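Local coordinates for hypothetical methylmalonyl-CoA decarboxylase alpha subunit (PDB 1X0U), which is of unknown function but belongs to the carboxyl transferase family, with two crotonase-like halves, and assembles as six chains, at residues M59-T64 / R75-D79; V88-V93 / L250-S255. One frame throughout, in Å; residues are numbered along the deposited sequence.

Contact 1. Residues M59-T64 / R75-D79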
loop_
_atom_site.group_PDB
_atom_site.type_symbol
_atom_site.label_atom_id
_atom_site.label_comp_id
_atom_site.label_asym_id
_atom_site.label_seq_id
_atom_site.Cartn_x
_atom_site.Cartn_y
_atom_site.Cartn_z
ATOM N N MET A 59 -33.648 11.943 8.290
ATOM C CA MET A 59 -34.540 12.456 7.247
ATOM C C MET A 59 -35.979 12.028 7.458
ATOM O O MET A 59 -36.648 11.590 6.527
ATOM C CB MET A 59 -34.061 11.989 5.871
ATOM C CG MET A 59 -32.765 12.644 5.416
ATOM S SD MET A 59 -31.887 11.664 4.180
ATOM C CE MET A 59 -32.655 12.199 2.635
ATOM N N THR A 60 -36.456 12.171 8.687
ATOM C CA THR A 60 -37.821 11.789 9.029
ATOM C C THR A 60 -38.913 12.655 8.404
ATOM O O THR A 60 -39.998 12.160 8.097
ATOM C CB THR A 60 -38.013 11.762 10.560
ATOM O OG1 THR A 60 -39.270 12.361 10.904
ATOM C CG2 THR A 60 -36.886 12.490 11.247
ATOM N N PHE A 61 -38.642 13.943 8.207
ATOM C CA PHE A 61 -39.646 14.819 7.615
ATOM C C PHE A 61 -39.472 15.007 6.111
ATOM O O PHE A 61 -40.332 15.596 5.458
ATOM C CB PHE A 61 -39.637 16.182 8.304
ATOM C CG PHE A 61 -40.201 16.167 9.698
ATOM C CD1 PHE A 61 -39.413 16.536 10.786
ATOM C CD2 PHE A 61 -41.531 15.823 9.923
ATOM C CE1 PHE A 61 -39.943 16.568 12.078
ATOM C CE2 PHE A 61 -42.069 15.854 11.214
ATOM C CZ PHE A 61 -41.272 16.229 12.291
ATOM N N ALA A 62 -38.376 14.496 5.559
ATOM C CA ALA A 62 -38.106 14.633 4.129
ATOM C C ALA A 62 -39.299 14.228 3.271
ATOM O O ALA A 62 -39.835 13.138 3.425
ATOM C CB ALA A 62 -36.888 13.807 3.747
ATOM N N THR A 63 -39.704 15.109 2.360
ATOM C CA THR A 63 -40.849 14.845 1.484
ATOM C C THR A 63 -40.479 14.779 0.009
ATOM O O THR A 63 -39.335 15.018 -0.378
ATOM C CB THR A 63 -41.939 15.940 1.632
ATOM O OG1 THR A 63 -41.317 17.230 1.622
ATOM C CG2 THR A 63 -42.717 15.767 2.921
ATOM N N THR A 64 -41.466 14.449 -0.818
ATOM C CA THR A 64 -41.248 14.381 -2.257
ATOM C C THR A 64 -41.201 15.801 -2.803
ATOM O O THR A 64 -41.776 16.714 -2.217
ATOM C CB THR A 64 -42.376 13.631 -2.972
ATOM O OG1 THR A 64 -42.155 13.697 -4.385
ATOM C CG2 THR A 64 -43.733 14.254 -2.642
ATOM N N ARG A 75 -48.001 15.319 0.092
ATOM C CA ARG A 75 -46.697 15.388 0.738
ATOM C C ARG A 75 -46.670 14.693 2.101
ATOM O O ARG A 75 -46.883 15.323 3.142
ATOM C CB ARG A 75 -46.239 16.844 0.879
ATOM C CG ARG A 75 -45.329 17.315 -0.253
ATOM C CD ARG A 75 -46.066 17.362 -1.572
ATOM N NE ARG A 75 -45.179 17.508 -2.730
ATOM C CZ ARG A 75 -44.336 18.520 -2.925
ATOM N NH1 ARG A 75 -43.582 18.551 -4.016
ATOM N NH2 ARG A 75 -44.236 19.497 -2.034
ATOM N N PHE A 76 -46.408 13.391 2.083
ATOM C CA PHE A 76 -46.331 12.612 3.310
ATOM C C PHE A 76 -44.924 12.724 3.878
ATOM O O PHE A 76 -43.954 12.482 3.171
ATOM C CB PHE A 76 -46.623 11.142 3.018
ATOM C CG PHE A 76 -48.055 10.852 2.686
ATOM C CD1 PHE A 76 -49.004 10.735 3.694
ATOM C CD2 PHE A 76 -48.448 10.657 1.363
ATOM C CE1 PHE A 76 -50.330 10.419 3.392
ATOM C CE2 PHE A 76 -49.771 10.340 1.050
ATOM C CZ PHE A 76 -50.712 10.219 2.066
ATOM N N TYR A 77 -44.802 13.095 5.146
ATOM C CA TYR A 77 -43.479 13.199 5.765
ATOM C C TYR A 77 -42.756 11.853 5.683
ATOM O O TYR A 77 -43.330 10.819 6.028
ATOM C CB TYR A 77 -43.597 13.597 7.234
ATOM C CG TYR A 77 -43.982 15.037 7.471
ATOM C CD1 TYR A 77 -43.230 16.079 6.927
ATOM C CD2 TYR A 77 -45.066 15.361 8.288
ATOM C CE1 TYR A 77 -43.546 17.411 7.194
ATOM C CE2 TYR A 77 -45.390 16.678 8.562
ATOM C CZ TYR A 77 -44.629 17.700 8.016
ATOM O OH TYR A 77 -44.963 19.004 8.298
ATOM N N GLY A 78 -41.505 11.869 5.232
ATOM C CA GLY A 78 -40.743 10.637 5.128
ATOM C C GLY A 78 -40.800 9.997 3.753
ATOM O O GLY A 78 -40.017 9.098 3.448
ATOM N N ASP A 79 -41.740 10.460 2.932
ATOM C CA ASP A 79 -41.920 9.985 1.562
ATOM C C ASP A 79 -42.090 8.473 1.385
ATOM O O ASP A 79 -41.794 7.938 0.317
ATOM C CB ASP A 79 -40.754 10.462 0.688
ATOM C CG ASP A 79 -41.078 10.427 -0.803
ATOM O OD1 ASP A 79 -40.151 10.241 -1.604
ATOM O OD2 ASP A 79 -42.252 10.600 -1.184
HETATM O O HOH W 1 -43.717 12.826 0.242
HETATM O O HOH W 2 -39.940 11.602 -4.026
#

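Contact 2. Residues V88-V93 / L250-S255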
loop_
_atom_site.group_PDB
_atom_site.type_symbol
_atom_site.label_atom_id
_atom_site.label_comp_id
_atom_site.label_asym_id
_atom_site.label_seq_id
_atom_site.Cartn_x
_atom_site.Cartn_y
_atom_site.Cartn_z
ATOM N N VAL A 88 -29.179 -4.057 17.622
ATOM C CA VAL A 88 -29.842 -5.347 17.507
ATOM C C VAL A 88 -28.904 -6.218 18.339
ATOM O O VAL A 88 -27.798 -6.509 17.914
ATOM C CB VAL A 88 -29.887 -5.894 16.055
ATOM C CG1 VAL A 88 -30.612 -7.227 16.040
ATOM C CG2 VAL A 88 -30.593 -4.920 15.132
ATOM N N ASP A 89 -29.341 -6.597 19.534
ATOM C CA ASP A 89 -28.521 -7.389 20.446
ATOM C C ASP A 89 -27.254 -6.633 20.840
ATOM O O ASP A 89 -26.180 -7.213 20.949
ATOM C CB ASP A 89 -28.167 -8.742 19.816
ATOM C CG ASP A 89 -29.367 -9.671 19.736
ATOM O OD1 ASP A 89 -29.996 -9.906 20.785
ATOM O OD2 ASP A 89 -29.688 -10.158 18.633
ATOM N N GLY A 90 -27.397 -5.329 21.057
ATOM C CA GLY A 90 -26.265 -4.504 21.452
ATOM C C GLY A 90 -25.297 -4.144 20.341
ATOM O O GLY A 90 -24.300 -3.469 20.577
ATOM N N ARG A 91 -25.584 -4.594 19.125
ATOM C CA ARG A 91 -24.718 -4.311 17.986
ATOM C C ARG A 91 -25.404 -3.330 17.047
ATOM O O ARG A 91 -26.609 -3.410 16.827
ATOM C CB ARG A 91 -24.395 -5.610 17.242
ATOM C CG ARG A 91 -23.750 -6.675 18.125
ATOM C CD ARG A 91 -23.594 -7.994 17.381
ATOM N NE ARG A 91 -22.659 -7.902 16.266
ATOM C CZ ARG A 91 -22.582 -8.808 15.296
ATOM N NH1 ARG A 91 -23.395 -9.863 15.308
ATOM N NH2 ARG A 91 -21.674 -8.681 14.332
ATOM N N THR A 92 -24.630 -2.415 16.483
ATOM C CA THR A 92 -25.185 -1.413 15.585
ATOM C C THR A 92 -25.504 -1.907 14.174
ATOM O O THR A 92 -24.644 -2.451 13.480
ATOM C CB THR A 92 -24.242 -0.205 15.452
ATOM O OG1 THR A 92 -23.970 0.336 16.751
ATOM C CG2 THR A 92 -24.881 0.869 14.588
ATOM N N VAL A 93 -26.753 -1.731 13.759
ATOM C CA VAL A 93 -27.135 -2.107 12.410
ATOM C C VAL A 93 -28.063 -1.034 11.857
ATOM O O VAL A 93 -28.764 -0.354 12.598
ATOM C CB VAL A 93 -27.819 -3.523 12.330
ATOM C CG1 VAL A 93 -27.696 -4.257 13.658
ATOM C CG2 VAL A 93 -29.254 -3.403 11.867
ATOM N N LEU A 250 -28.081 -12.412 11.905
ATOM C CA LEU A 250 -27.064 -11.427 12.270
ATOM C C LEU A 250 -26.114 -11.951 13.343
ATOM O O LEU A 250 -24.913 -11.648 13.316
ATOM C CB LEU A 250 -27.717 -10.138 12.771
ATOM C CG LEU A 250 -28.352 -9.208 11.735
ATOM C CD1 LEU A 250 -29.189 -8.162 12.462
ATOM C CD2 LEU A 250 -27.267 -8.546 10.881
ATOM N N SER A 251 -26.646 -12.730 14.285
ATOM C CA SER A 251 -25.822 -13.277 15.362
ATOM C C SER A 251 -24.675 -14.126 14.827
ATOM O O SER A 251 -23.672 -14.294 15.504
ATOM C CB SER A 251 -26.669 -14.117 16.335
ATOM O OG SER A 251 -27.103 -15.338 15.747
ATOM N N TYR A 252 -24.812 -14.653 13.614
ATOM C CA TYR A 252 -23.754 -15.482 13.037
ATOM C C TYR A 252 -22.752 -14.681 12.197
ATOM O O TYR A 252 -21.673 -15.183 11.849
ATOM C CB TYR A 252 -24.354 -16.576 12.141
ATOM C CG TYR A 252 -25.017 -17.726 12.874
ATOM C CD1 TYR A 252 -24.259 -18.658 13.589
ATOM C CD2 TYR A 252 -26.398 -17.890 12.839
ATOM C CE1 TYR A 252 -24.862 -19.722 14.246
ATOM C CE2 TYR A 252 -27.012 -18.950 13.496
ATOM C CZ TYR A 252 -26.243 -19.858 14.195
ATOM O OH TYR A 252 -26.864 -20.883 14.854
ATOM N N LEU A 253 -23.099 -13.440 11.881
ATOM C CA LEU A 253 -22.237 -12.625 11.029
ATOM C C LEU A 253 -21.468 -11.502 11.715
ATOM O O LEU A 253 -21.869 -11.005 12.769
ATOM C CB LEU A 253 -23.086 -12.031 9.889
ATOM C CG LEU A 253 -24.131 -12.986 9.293
ATOM C CD1 LEU A 253 -24.951 -12.279 8.226
ATOM C CD2 LEU A 253 -23.433 -14.197 8.704
ATOM N N PRO A 254 -20.315 -11.110 11.133
ATOM C CA PRO A 254 -19.505 -10.026 11.693
ATOM C C PRO A 254 -20.258 -8.774 11.271
ATOM O O PRO A 254 -21.169 -8.865 10.449
ATOM C CB PRO A 254 -18.191 -10.163 10.943
ATOM C CG PRO A 254 -18.655 -10.599 9.591
ATOM C CD PRO A 254 -19.648 -11.689 9.954
ATOM N N SER A 255 -19.883 -7.615 11.803
ATOM C CA SER A 255 -20.574 -6.380 11.445
ATOM C C SER A 255 -20.148 -5.928 10.057
ATOM O O SER A 255 -20.871 -5.208 9.369
ATOM C CB SER A 255 -20.258 -5.276 12.462
ATOM O OG SER A 255 -20.779 -5.584 13.744
HETATM O O HOH W 3 -20.571 -6.050 16.420
HETATM O O HOH W 4 -23.400 -4.967 14.130
#

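Contact 1. Residues M59-T64 / R75-D79
Two loop segments without regular secondary structure can be joined by very few direct bonds if water and aromatic contacts assist, as 59-64 and 75-79 illustrate. The one direct hydrogen bond is weak: G78 N donates to A62 O at 2.8 Å with a bent angle. G78 is the third residue of a type II turn from F76 to D79, closed by D79 N to F76 O (3.0 Å); at its backbone angles a CB would jam against the carbonyl oxygen of Y77, which calls for glycine. The F61 edge meets the Y77 ring face in a T-shaped pair, centroids 4.8 Å apart and planes at 73°. One water accepts from T64 N and donates to F76 O and D79 OD2, each at 3.0 Å; another joins T64 OG1, also bonded to A66 N, to D79 OD1. D79 also forms a salt bridge with R139, while T63 OG1 bonds to E481 O of a second subunit. Hydration and outside partners thus supplement sparse direct bonding in this buried contact, which folds the loop between strands 56-57 and 81-88 back on itself.

Contact 2. Residues V88-V93 / L250-S255
An arginine can satisfy the carbonyls exposed where a helix ends, and the hairpin 88-93 offers a compact example. The CA-to-CB bond of V88 points toward 250-255, and its CG1 lies 4.0 Å from CD1 of L250. The chain then reverses through D89 and G90 in a type I' turn, the tight two-residue hairpin turn whose central residues both adopt positive phi; V88 N to R91 O (2.8 Å) and R91 N to V88 O (3.2 Å) close it, and D51 receives the backbone NH groups of D89 and G90.

R91 makes the direct hydrogen bonds of the contact. Its NH2 donates to L253 O at 2.8 Å and its NH1 to the same oxygen at 3.2 Å, so one carbonyl takes both terminal nitrogens; NH1 also makes a weak bond to L250 O at 3.1 Å. That L250 oxygen additionally accepts L253 N (2.9 Å) as the helix finishes. Water extends the network, one molecule bridging R91 NE and S255 OG, another T92 O and S255 OG. V93 returns to apolar packing, CG1 lying 4.3 Å from L250 CD1.

F50 touches both valines and P128 touches L250, while L253 reaches F319 of strand 315-322. The contact therefore sets the hairpin of strands 81-88 and 91-98 against the C-terminal end of helix 239-252, near the other half of the chain.

Read together, the two contacts show how position shapes chemistry. Both are largely buried, yet contact 1 lies about 33 Å from the chain centre, its centre to the chain's, whereas contact 2 lies about 17 Å from it, with its helix end beside the second half of the chain. A second subunit reaches six residues of contact 1 but only one of contact 2. Their centres are about 29 Å apart and they do not touch, but strand 81-88 relates them: the loop of contact 1 leads into it, and the hairpin of contact 2 starts at its end. Both use bridging water, but contact 1 adds an aromatic pair and one weak direct hydrogen bond, contact 2 aliphatic packing and three from R91, one weak.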